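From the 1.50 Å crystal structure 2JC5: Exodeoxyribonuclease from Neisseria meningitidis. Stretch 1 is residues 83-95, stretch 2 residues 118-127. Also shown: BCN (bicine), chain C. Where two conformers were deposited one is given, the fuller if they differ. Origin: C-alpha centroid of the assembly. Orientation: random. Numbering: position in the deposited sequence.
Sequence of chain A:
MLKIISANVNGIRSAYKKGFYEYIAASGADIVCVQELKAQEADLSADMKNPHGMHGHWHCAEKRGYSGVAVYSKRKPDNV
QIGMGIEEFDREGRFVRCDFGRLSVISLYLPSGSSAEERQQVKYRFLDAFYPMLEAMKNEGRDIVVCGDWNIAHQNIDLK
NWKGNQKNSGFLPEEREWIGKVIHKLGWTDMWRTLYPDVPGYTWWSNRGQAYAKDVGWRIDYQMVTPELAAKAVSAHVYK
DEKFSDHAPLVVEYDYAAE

Stretch 1 83-95: GMGIEEFDREGRF
Stretch 2, residues 118-127: ERQQVKYRFL

The contact, which buries 440 Å² summed over both sides, centres on two buried phenylalanines. F89 lies in the short helix beginning at E87, and F126 in the continuous helix 118-127; their CA atoms, 7.5 Å apart, set the register. F89 (chi1 -54°, chi2 -50°) points its CA-to-CB bond toward the long helix, whereas that of F126 (chi1 -171°, chi2 -78°) leaves sideways. The edge of F126 thereby meets the face of F89, with centroids 5.0 Å apart, planes at 65°, and F89 CG 3.7 Å from F126 CD2. The flat F89 ring also fits close to the helix backbone, its CZ 3.6 Å from F126 N, while its CE1 lies 4.1 Å from V122 CG1 (V122 chi1 t).

M84, a flexible apolar chain in mtm, extends this packing: its CE approaches F126 CE2 to 3.4 Å. Its loop is tied to the short helix by D90 (chi1 m), whose OD1 accepts from M84 N at 2.8 Å and OD2 from G85 N at 2.7 Å. At the helix start, I86 O accepts from D90 N at 2.9 Å. A type I turn runs from D90 to G93, and G93 is the first residue to leave helical phi/psi, with positive phi (64/68), which favours glycine.

Beyond the rings lie charged pairs. E92 (chi1 m, chi2 t) receives R119 (mmm, chi4 -179°) end-on: R119 NH1 donates to E92 OE2 and R119 NH2 to E92 OE1, both at 3.0 Å, a bidentate salt bridge. R94 (mtt, chi4 -78°) joins E92 through NE to OE1 at 2.8 Å, so the carboxylate offsets two arginines whose NH2 atoms, R94 NH2 and R119 NH2, approach to 3.5 Å. Farther from the rings, extended E88 (tt, chi3 -13°), only partly exposed, forms a salt bridge with the exposed R125 (mtm, chi4 101°); the modelled E88 OE2 to R125 NH2 distance, 2.0 Å, is implausibly short, and both residues have two deposited conformers.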

# COMPACT_ATOMS: atom_id res chain seq x y z
N GLY A 83 -4.82 -3.14 13.38
CA GLY A 83 -6.21 -3.09 12.99
C GLY A 83 -6.85 -1.73 13.19
O GLY A 83 -6.31 -0.85 13.86
N MET A 84 -8.04 -1.62 12.62
CA MET A 84 -8.85 -0.39 12.63
C MET A 84 -9.88 -0.35 13.75
O MET A 84 -10.53 0.69 14.00
CB MET A 84 -9.61 -0.31 11.31
CG MET A 84 -8.70 -0.19 10.13
SD MET A 84 -9.57 0.17 8.62
CE MET A 84 -10.56 -1.32 8.44
N GLY A 85 -10.07 -1.47 14.45
CA GLY A 85 -11.14 -1.58 15.46
C GLY A 85 -12.52 -1.87 14.89
O GLY A 85 -13.54 -1.71 15.56
N ILE A 86 -12.56 -2.29 13.63
CA ILE A 86 -13.80 -2.71 12.99
C ILE A 86 -13.66 -4.18 12.72
O ILE A 86 -12.88 -4.59 11.87
CB ILE A 86 -14.09 -1.92 11.71
CG1 ILE A 86 -14.05 -0.41 12.00
CG2 ILE A 86 -15.42 -2.37 11.13
CD1 ILE A 86 -14.13 0.46 10.77
N GLU A 87 -14.40 -4.99 13.47
CA GLU A 87 -14.24 -6.43 13.44
C GLU A 87 -14.31 -7.01 12.03
O GLU A 87 -13.45 -7.83 11.66
CB GLU A 87 -15.27 -7.10 14.36
CG GLU A 87 -15.22 -8.61 14.33
N GLU A 88 -15.31 -6.59 11.26
CA GLU A 88 -15.56 -7.13 9.92
C GLU A 88 -14.30 -7.09 9.06
O GLU A 88 -14.01 -8.03 8.32
CB GLU A 88 -16.68 -6.37 9.19
CG GLU A 88 -17.09 -7.02 7.88
CD GLU A 88 -18.11 -6.23 7.07
OE1 GLU A 88 -18.73 -5.28 7.59
OE2 GLU A 88 -18.30 -6.59 5.89
N PHE A 89 -13.56 -5.99 9.13
CA PHE A 89 -12.40 -5.80 8.28
C PHE A 89 -11.14 -6.31 8.96
O PHE A 89 -10.26 -6.87 8.31
CB PHE A 89 -12.26 -4.31 7.94
CG PHE A 89 -13.51 -3.69 7.35
CD1 PHE A 89 -14.17 -4.29 6.29
CD2 PHE A 89 -14.01 -2.50 7.84
CE1 PHE A 89 -15.33 -3.71 5.75
CE2 PHE A 89 -15.16 -1.93 7.30
CZ PHE A 89 -15.81 -2.54 6.26
N ASP A 90 -11.06 -6.13 10.28
CA ASP A 90 -9.90 -6.60 11.02
C ASP A 90 -9.72 -8.11 11.01
O ASP A 90 -8.58 -8.58 11.09
CB ASP A 90 -9.91 -6.07 12.45
CG ASP A 90 -9.56 -4.60 12.52
OD1 ASP A 90 -8.99 -4.05 11.54
OD2 ASP A 90 -9.86 -3.99 13.57
N ARG A 91 -10.82 -8.87 10.86
CA ARG A 91 -10.71 -10.31 10.72
C ARG A 91 -9.93 -10.66 9.45
O ARG A 91 -9.50 -11.79 9.30
CB ARG A 91 -12.06 -11.01 10.75
CG ARG A 91 -12.61 -11.11 12.16
CD ARG A 91 -13.97 -11.77 12.20
NE ARG A 91 -14.68 -11.40 13.42
CZ ARG A 91 -15.19 -11.05 8.83
NH1 ARG A 91 -14.90 -11.25 7.55
NH2 ARG A 91 -16.33 -10.47 9.16
N GLU A 92 -9.78 -9.70 8.53
CA GLU A 92 -9.08 -9.93 7.27
C GLU A 92 -7.65 -9.42 7.23
O GLU A 92 -6.97 -9.62 6.22
CB GLU A 92 -9.89 -9.32 6.13
CG GLU A 92 -11.33 -9.90 6.05
CD GLU A 92 -12.15 -9.47 4.84
OE1 GLU A 92 -11.69 -8.61 4.04
OE2 GLU A 92 -13.29 -10.01 4.69
N GLY A 93 -7.17 -8.77 8.29
CA GLY A 93 -5.76 -8.34 8.34
C GLY A 93 -5.38 -7.31 7.29
O GLY A 93 -4.61 -7.59 6.36
N ARG A 94 -5.92 -6.10 7.43
CA ARG A 94 -5.81 -5.09 6.38
C ARG A 94 -5.18 -3.76 6.79
O ARG A 94 -4.97 -2.93 5.92
CB ARG A 94 -7.20 -4.84 5.79
CG ARG A 94 -7.76 -6.05 5.09
CD ARG A 94 -9.07 -5.77 4.40
NE ARG A 94 -9.51 -6.94 3.65
CZ ARG A 94 -9.05 -7.33 2.47
NH1 ARG A 94 -8.16 -6.60 1.83
NH2 ARG A 94 -9.49 -8.45 1.91
N PHE A 95 -4.83 -3.56 8.06
CA PHE A 95 -4.35 -2.25 8.53
C PHE A 95 -3.40 -2.38 9.69
O PHE A 95 -3.74 -3.00 10.71
CB PHE A 95 -5.57 -1.41 8.94
CG PHE A 95 -5.25 -0.03 9.46
CD1 PHE A 95 -4.82 0.16 10.76
CD2 PHE A 95 -5.42 1.09 8.65
CE1 PHE A 95 -4.52 1.45 11.24
CE2 PHE A 95 -5.14 2.38 9.13
CZ PHE A 95 -4.70 2.54 10.43
N GLU A 118 -20.80 -9.37 -3.74
CA GLU A 118 -20.63 -9.32 -2.28
C GLU A 118 -19.33 -8.65 -1.87
O GLU A 118 -19.29 -7.90 -0.89
CB GLU A 118 -20.63 -10.73 -1.66
CG GLU A 118 -21.94 -11.46 -1.73
CD GLU A 118 -21.82 -12.88 -1.18
OE1 GLU A 118 -20.89 -13.13 -0.38
OE2 GLU A 118 -22.65 -13.73 -1.56
N ARG A 119 -18.25 -8.93 -2.61
CA ARG A 119 -16.96 -8.36 -2.25
C ARG A 119 -16.90 -6.91 -2.72
O ARG A 119 -16.29 -6.08 -2.05
CB ARG A 119 -15.79 -9.19 -2.79
CG ARG A 119 -15.65 -10.56 -2.13
CD ARG A 119 -15.52 -10.49 -0.61
NE ARG A 119 -14.38 -9.68 -0.20
CZ ARG A 119 -14.01 -9.47 1.05
NH1 ARG A 119 -14.70 -9.98 2.06
NH2 ARG A 119 -12.93 -8.75 1.31
N GLN A 120 -17.54 -6.58 -3.83
CA GLN A 120 -17.63 -5.15 -4.21
C GLN A 120 -18.36 -4.40 -3.12
O GLN A 120 -18.00 -3.29 -2.80
CB GLN A 120 -18.26 -4.91 -5.59
CG GLN A 120 -18.32 -3.43 -6.02
CD GLN A 120 -16.94 -2.85 -6.26
OE1 GLN A 120 -16.12 -3.49 -6.90
NE2 GLN A 120 -16.66 -1.66 -5.74
N GLN A 121 -19.39 -5.01 -2.54
CA GLN A 121 -20.10 -4.36 -1.42
C GLN A 121 -19.23 -4.21 -0.18
O GLN A 121 -19.24 -3.16 0.45
CB GLN A 121 -21.40 -5.10 -1.09
CG GLN A 121 -22.48 -4.83 -2.11
CD GLN A 121 -22.87 -3.35 -2.15
OE1 GLN A 121 -23.14 -2.72 -1.12
NE2 GLN A 121 -22.89 -2.79 -3.36
N VAL A 122 -18.47 -5.24 0.17
CA VAL A 122 -17.49 -5.12 1.26
C VAL A 122 -16.52 -3.97 0.97
O VAL A 122 -16.20 -3.18 1.85
CB VAL A 122 -16.68 -6.43 1.51
CG1 VAL A 122 -15.50 -6.21 2.45
CG2 VAL A 122 -17.61 -7.52 2.03
N LYS A 123 -16.05 -3.88 -0.28
CA LYS A 123 -15.13 -2.84 -0.66
C LYS A 123 -15.75 -1.48 -0.44
O LYS A 123 -15.14 -0.61 0.17
CB LYS A 123 -14.68 -3.04 -2.11
CG LYS A 123 -13.68 -2.02 -2.63
CD LYS A 123 -13.26 -2.38 -4.04
CE LYS A 123 -12.13 -1.54 -4.55
NZ LYS A 123 -11.83 -1.75 -6.01
N TYR A 124 -16.99 -1.29 -0.89
CA TYR A 124 -17.66 -0.00 -0.66
C TYR A 124 -17.88 0.28 0.82
O TYR A 124 -17.71 1.41 1.24
CB TYR A 124 -18.98 0.10 -1.41
CG TYR A 124 -18.86 0.40 -2.89
CD1 TYR A 124 -18.04 1.42 -3.35
CD2 TYR A 124 -19.62 -0.30 -3.83
CE1 TYR A 124 -17.95 1.74 -4.69
CE2 TYR A 124 -19.55 0.02 -5.19
CZ TYR A 124 -18.70 1.03 -5.60
OH TYR A 124 -18.61 1.35 -6.94
N ARG A 125 -18.26 -0.72 1.61
CA ARG A 125 -18.37 -0.50 3.05
C ARG A 125 -17.01 -0.14 3.68
O ARG A 125 -16.93 0.69 4.58
CB ARG A 125 -19.02 -1.72 3.72
CG ARG A 125 -20.48 -1.86 3.34
CD ARG A 125 -21.23 -2.81 4.25
NE ARG A 125 -20.82 -4.20 4.05
CZ ARG A 125 -19.98 -4.88 4.83
NH1 ARG A 125 -19.42 -4.31 5.90
NH2 ARG A 125 -19.70 -6.14 4.55
N PHE A 126 -15.92 -0.74 3.19
CA PHE A 126 -14.60 -0.36 3.67
C PHE A 126 -14.26 1.11 3.35
O PHE A 126 -13.77 1.86 4.20
CB PHE A 126 -13.56 -1.27 3.04
CG PHE A 126 -12.19 -1.12 3.62
CD1 PHE A 126 -11.36 -0.05 3.26
CD2 PHE A 126 -11.72 -2.04 4.52
CE1 PHE A 126 -10.10 0.08 3.82
CE2 PHE A 126 -10.46 -1.93 5.07
CZ PHE A 126 -9.65 -0.86 4.72
N LEU A 127 -14.55 1.52 2.12
CA LEU A 127 -14.34 2.90 1.75
C LEU A 127 -15.08 3.85 2.70
O LEU A 127 -14.55 4.87 3.10
CB LEU A 127 -14.79 3.16 0.30
CG LEU A 127 -14.12 2.44 -0.87
CD1 LEU A 127 -14.48 3.12 -2.21
CD2 LEU A 127 -12.61 2.31 -0.68
N1 BCN C . -8.51 -5.22 -9.35
C1 BCN C . -9.14 -4.34 -8.34
C2 BCN C . -10.33 -4.98 -7.66
O21 BCN C . -10.86 -4.35 -6.70
O22 BCN C . -10.72 -6.09 -8.05
C3 BCN C . -7.19 -5.73 -8.94
C4 BCN C . -7.37 -7.04 -8.21
O4 BCN C . -8.15 -8.00 -8.96
C5 BCN C . -8.43 -4.53 -10.69
C6 BCN C . -8.52 -5.54 -11.82
O6 BCN C . -9.47 -6.58 -11.55